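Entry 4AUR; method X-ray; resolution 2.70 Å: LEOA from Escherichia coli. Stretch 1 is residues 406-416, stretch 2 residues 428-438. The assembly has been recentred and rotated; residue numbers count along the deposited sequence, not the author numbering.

Stretch 1, residues 406-416: FLSGLGEGAFR
Stretch 2 428-438: ISPATLKTTIL

Stretch 1 opens in a helix that begins earlier in the chain; Gly 411 is the first residue after it to leave helical phi/psi, and its positive phi (102/154) would jam a CB against the preceding carbonyl. A type I turn follows at Gly 411-Ala 414. Stretch 2 enters extended at Ile 428 and Ser 429 and is helical from Pro 430 onward. CA atoms of Leu 407 and Pro 430 lie 5.4 Å apart, those of Phe 415 and Ser 429 6.5 Å; 532 Å² is buried, both sides summed.

The apolar centre is Leu 407 (m, t), a knob among Pro 430, Leu 433, Lys 434 and Ile 437: its CD1 lies 3.9 Å from Leu 433 CB and 4.2 Å from Ile 437 CD1. Pro 430 has no amide hydrogen, which costs nothing in the first helical turn; it packs its CG 3.3 Å from Gly 411 O and over one face of the Phe 415 ring (chi1 -54°, chi2 -30°). Leu 433 CD1 meets that ring's edge, 3.9 Å from Phe 415 CE2.

Polar bonds add to the apolar packing. Glu 412 (chi1 -126°, chi2 -71°, chi3 -90°) brings OE2 to the helix start, accepting from Ser 429 OG (3.0 Å) and Ala 431 N (3.2 Å). Ser 429 (p) is the N-cap, its OG accepting from Thr 432 N at 3.1 Å. Lys 434 (t, t, p, t), bent at chi3, donates from NZ to Ser 408 OG (m) at 2.9 Å.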

# COMPACT_ATOMS: atom_id res chain seq x y z
N PHE A 406 0.52 -12.04 -7.97
CA PHE A 406 0.54 -10.76 -7.29
C PHE A 406 1.97 -10.48 -6.86
O PHE A 406 2.56 -9.47 -7.25
CB PHE A 406 -0.39 -10.75 -6.09
CG PHE A 406 -0.32 -9.48 -5.29
CD1 PHE A 406 -0.98 -8.34 -5.72
CD2 PHE A 406 0.40 -9.41 -4.12
CE1 PHE A 406 -0.91 -7.16 -5.00
CE2 PHE A 406 0.45 -8.23 -3.39
CZ PHE A 406 -0.18 -7.11 -3.84
N LEU A 407 2.54 -11.42 -6.09
CA LEU A 407 3.93 -11.35 -5.65
C LEU A 407 4.96 -11.24 -6.76
O LEU A 407 6.04 -10.76 -6.53
CB LEU A 407 4.27 -12.55 -4.79
CG LEU A 407 3.53 -12.73 -3.47
CD1 LEU A 407 3.91 -14.07 -2.89
CD2 LEU A 407 3.89 -11.67 -2.46
N SER A 408 4.65 -11.70 -7.97
CA SER A 408 5.65 -11.63 -9.05
C SER A 408 5.76 -10.22 -9.58
O SER A 408 6.83 -9.82 -10.06
CB SER A 408 5.31 -12.59 -10.19
OG SER A 408 5.50 -13.94 -9.81
N GLY A 409 4.65 -9.47 -9.51
CA GLY A 409 4.58 -8.09 -9.97
C GLY A 409 5.03 -7.04 -8.97
O GLY A 409 4.94 -5.84 -9.23
N LEU A 410 5.52 -7.47 -7.81
CA LEU A 410 5.97 -6.52 -6.81
C LEU A 410 7.41 -6.11 -7.05
O LEU A 410 7.77 -4.98 -6.76
CB LEU A 410 5.82 -7.10 -5.40
CG LEU A 410 4.37 -7.39 -4.99
CD1 LEU A 410 4.30 -7.83 -3.54
CD2 LEU A 410 3.45 -6.20 -5.23
N GLY A 411 8.22 -7.04 -7.57
CA GLY A 411 9.66 -6.82 -7.74
C GLY A 411 10.36 -7.54 -6.62
O GLY A 411 9.77 -7.74 -5.57
N GLU A 412 11.61 -7.94 -6.79
CA GLU A 412 12.21 -8.80 -5.76
C GLU A 412 12.65 -7.99 -4.55
O GLU A 412 12.91 -8.56 -3.51
CB GLU A 412 13.38 -9.63 -6.30
CG GLU A 412 13.26 -11.13 -6.04
CD GLU A 412 13.43 -11.54 -4.57
OE1 GLU A 412 14.57 -11.82 -4.12
OE2 GLU A 412 12.40 -11.62 -3.89
N GLY A 413 12.72 -6.67 -4.69
CA GLY A 413 13.11 -5.79 -3.61
C GLY A 413 11.99 -4.97 -3.01
O GLY A 413 12.23 -3.96 -2.33
N ALA A 414 10.76 -5.40 -3.22
CA ALA A 414 9.62 -4.59 -2.83
C ALA A 414 9.53 -4.38 -1.32
O ALA A 414 9.06 -3.33 -0.88
CB ALA A 414 8.34 -5.18 -3.39
N PHE A 415 10.00 -5.34 -0.54
CA PHE A 415 9.93 -5.24 0.92
C PHE A 415 11.23 -4.82 1.62
O PHE A 415 11.33 -4.93 2.83
CB PHE A 415 9.52 -6.57 1.54
CG PHE A 415 8.26 -7.14 1.00
CD1 PHE A 415 7.22 -6.31 0.53
CD2 PHE A 415 8.08 -8.51 0.97
CE1 PHE A 415 6.05 -6.87 0.04
CE2 PHE A 415 6.91 -9.05 0.50
CZ PHE A 415 5.89 -8.23 0.04
N ARG A 416 12.23 -4.38 0.89
CA ARG A 416 13.45 -3.97 1.58
C ARG A 416 13.26 -2.69 2.38
O ARG A 416 13.93 -2.50 3.39
CB ARG A 416 14.63 -3.85 0.63
CG ARG A 416 15.06 -5.20 0.06
CD ARG A 416 16.26 -5.07 -0.85
NE ARG A 416 17.15 -6.17 -0.57
CZ ARG A 416 18.17 -6.15 0.29
NH1 ARG A 416 18.54 -5.05 0.97
NH2 ARG A 416 18.84 -7.26 0.46
N ILE A 428 12.97 -12.33 4.32
CA ILE A 428 11.73 -12.67 3.68
C ILE A 428 11.65 -11.78 2.45
O ILE A 428 12.07 -10.61 2.48
CB ILE A 428 10.54 -12.39 4.64
CG1 ILE A 428 10.64 -13.21 5.91
CG2 ILE A 428 9.19 -12.71 4.01
CD1 ILE A 428 9.51 -12.94 6.89
N SER A 429 11.10 -12.31 1.36
CA SER A 429 10.97 -11.56 0.12
C SER A 429 9.79 -12.08 -0.70
O SER A 429 9.26 -13.15 -0.43
CB SER A 429 12.26 -11.70 -0.68
OG SER A 429 12.43 -13.02 -1.22
N PRO A 430 9.38 -11.34 -1.72
CA PRO A 430 8.35 -11.91 -2.55
C PRO A 430 8.69 -13.31 -3.01
O PRO A 430 7.80 -14.17 -3.07
CB PRO A 430 8.30 -10.98 -3.74
CG PRO A 430 8.64 -9.67 -3.14
CD PRO A 430 9.65 -9.95 -2.07
N ALA A 431 9.97 -13.55 -3.30
CA ALA A 431 10.35 -14.85 -3.81
C ALA A 431 10.37 -15.91 -2.73
O ALA A 431 10.19 -17.08 -3.06
CB ALA A 431 11.68 -14.78 -4.54
N THR A 432 10.57 -15.55 -1.46
CA THR A 432 10.56 -16.58 -0.42
C THR A 432 9.15 -17.03 -0.20
O THR A 432 8.93 -18.20 0.08
CB THR A 432 11.19 -16.19 0.94
OG1 THR A 432 10.42 -15.17 1.61
CG2 THR A 432 12.62 -15.74 0.75
N LEU A 433 8.20 -16.11 -0.34
CA LEU A 433 6.81 -16.38 -0.07
C LEU A 433 6.25 -17.04 -1.28
O LEU A 433 5.41 -17.91 -1.17
CB LEU A 433 6.04 -15.10 0.20
CG LEU A 433 6.38 -14.20 1.39
CD1 LEU A 433 5.99 -12.74 1.15
CD2 LEU A 433 5.70 -14.72 2.64
N LYS A 434 6.67 -16.61 -2.45
CA LYS A 434 6.20 -17.24 -3.67
C LYS A 434 6.53 -18.74 -3.61
O LYS A 434 5.69 -19.56 -3.89
CB LYS A 434 6.85 -16.59 -4.87
CG LYS A 434 6.22 -16.94 -6.20
CD LYS A 434 6.50 -15.90 -7.28
CE LYS A 434 7.83 -16.15 -7.98
NZ LYS A 434 7.88 -15.49 -9.33
N THR A 435 7.74 -19.09 -3.19
CA THR A 435 8.20 -20.48 -3.19
C THR A 435 7.31 -21.44 -2.40
O THR A 435 7.10 -22.58 -2.77
CB THR A 435 9.59 -20.58 -2.55
OG1 THR A 435 10.44 -19.62 -3.16
CG2 THR A 435 10.18 -21.97 -2.74
N THR A 436 6.85 -20.94 -1.27
CA THR A 436 6.11 -21.72 -0.33
C THR A 436 4.75 -22.02 -0.93
O THR A 436 4.24 -23.13 -0.88
CB THR A 436 6.04 -20.92 0.96
OG1 THR A 436 7.34 -20.93 1.54
CG2 THR A 436 5.08 -21.50 1.95
N ILE A 437 4.16 -20.99 -1.52
CA ILE A 437 2.97 -21.12 -2.34
C ILE A 437 3.16 -22.17 -3.47
O ILE A 437 2.41 -23.15 -3.53
CB ILE A 437 2.57 -19.72 -2.87
CG1 ILE A 437 1.93 -18.92 -1.74
CG2 ILE A 437 1.58 -19.80 -4.00
CD1 ILE A 437 1.69 -17.49 -2.09
N LEU A 438 4.17 -22.01 -4.33
CA LEU A 438 4.34 -22.90 -5.48
C LEU A 438 4.67 -24.35 -5.15
O LEU A 438 4.39 -25.24 -5.95
CB LEU A 438 5.45 -22.40 -6.41
CG LEU A 438 5.33 -21.00 -7.01
CD1 LEU A 438 6.12 -20.97 -8.31
CD2 LEU A 438 3.89 -20.59 -7.27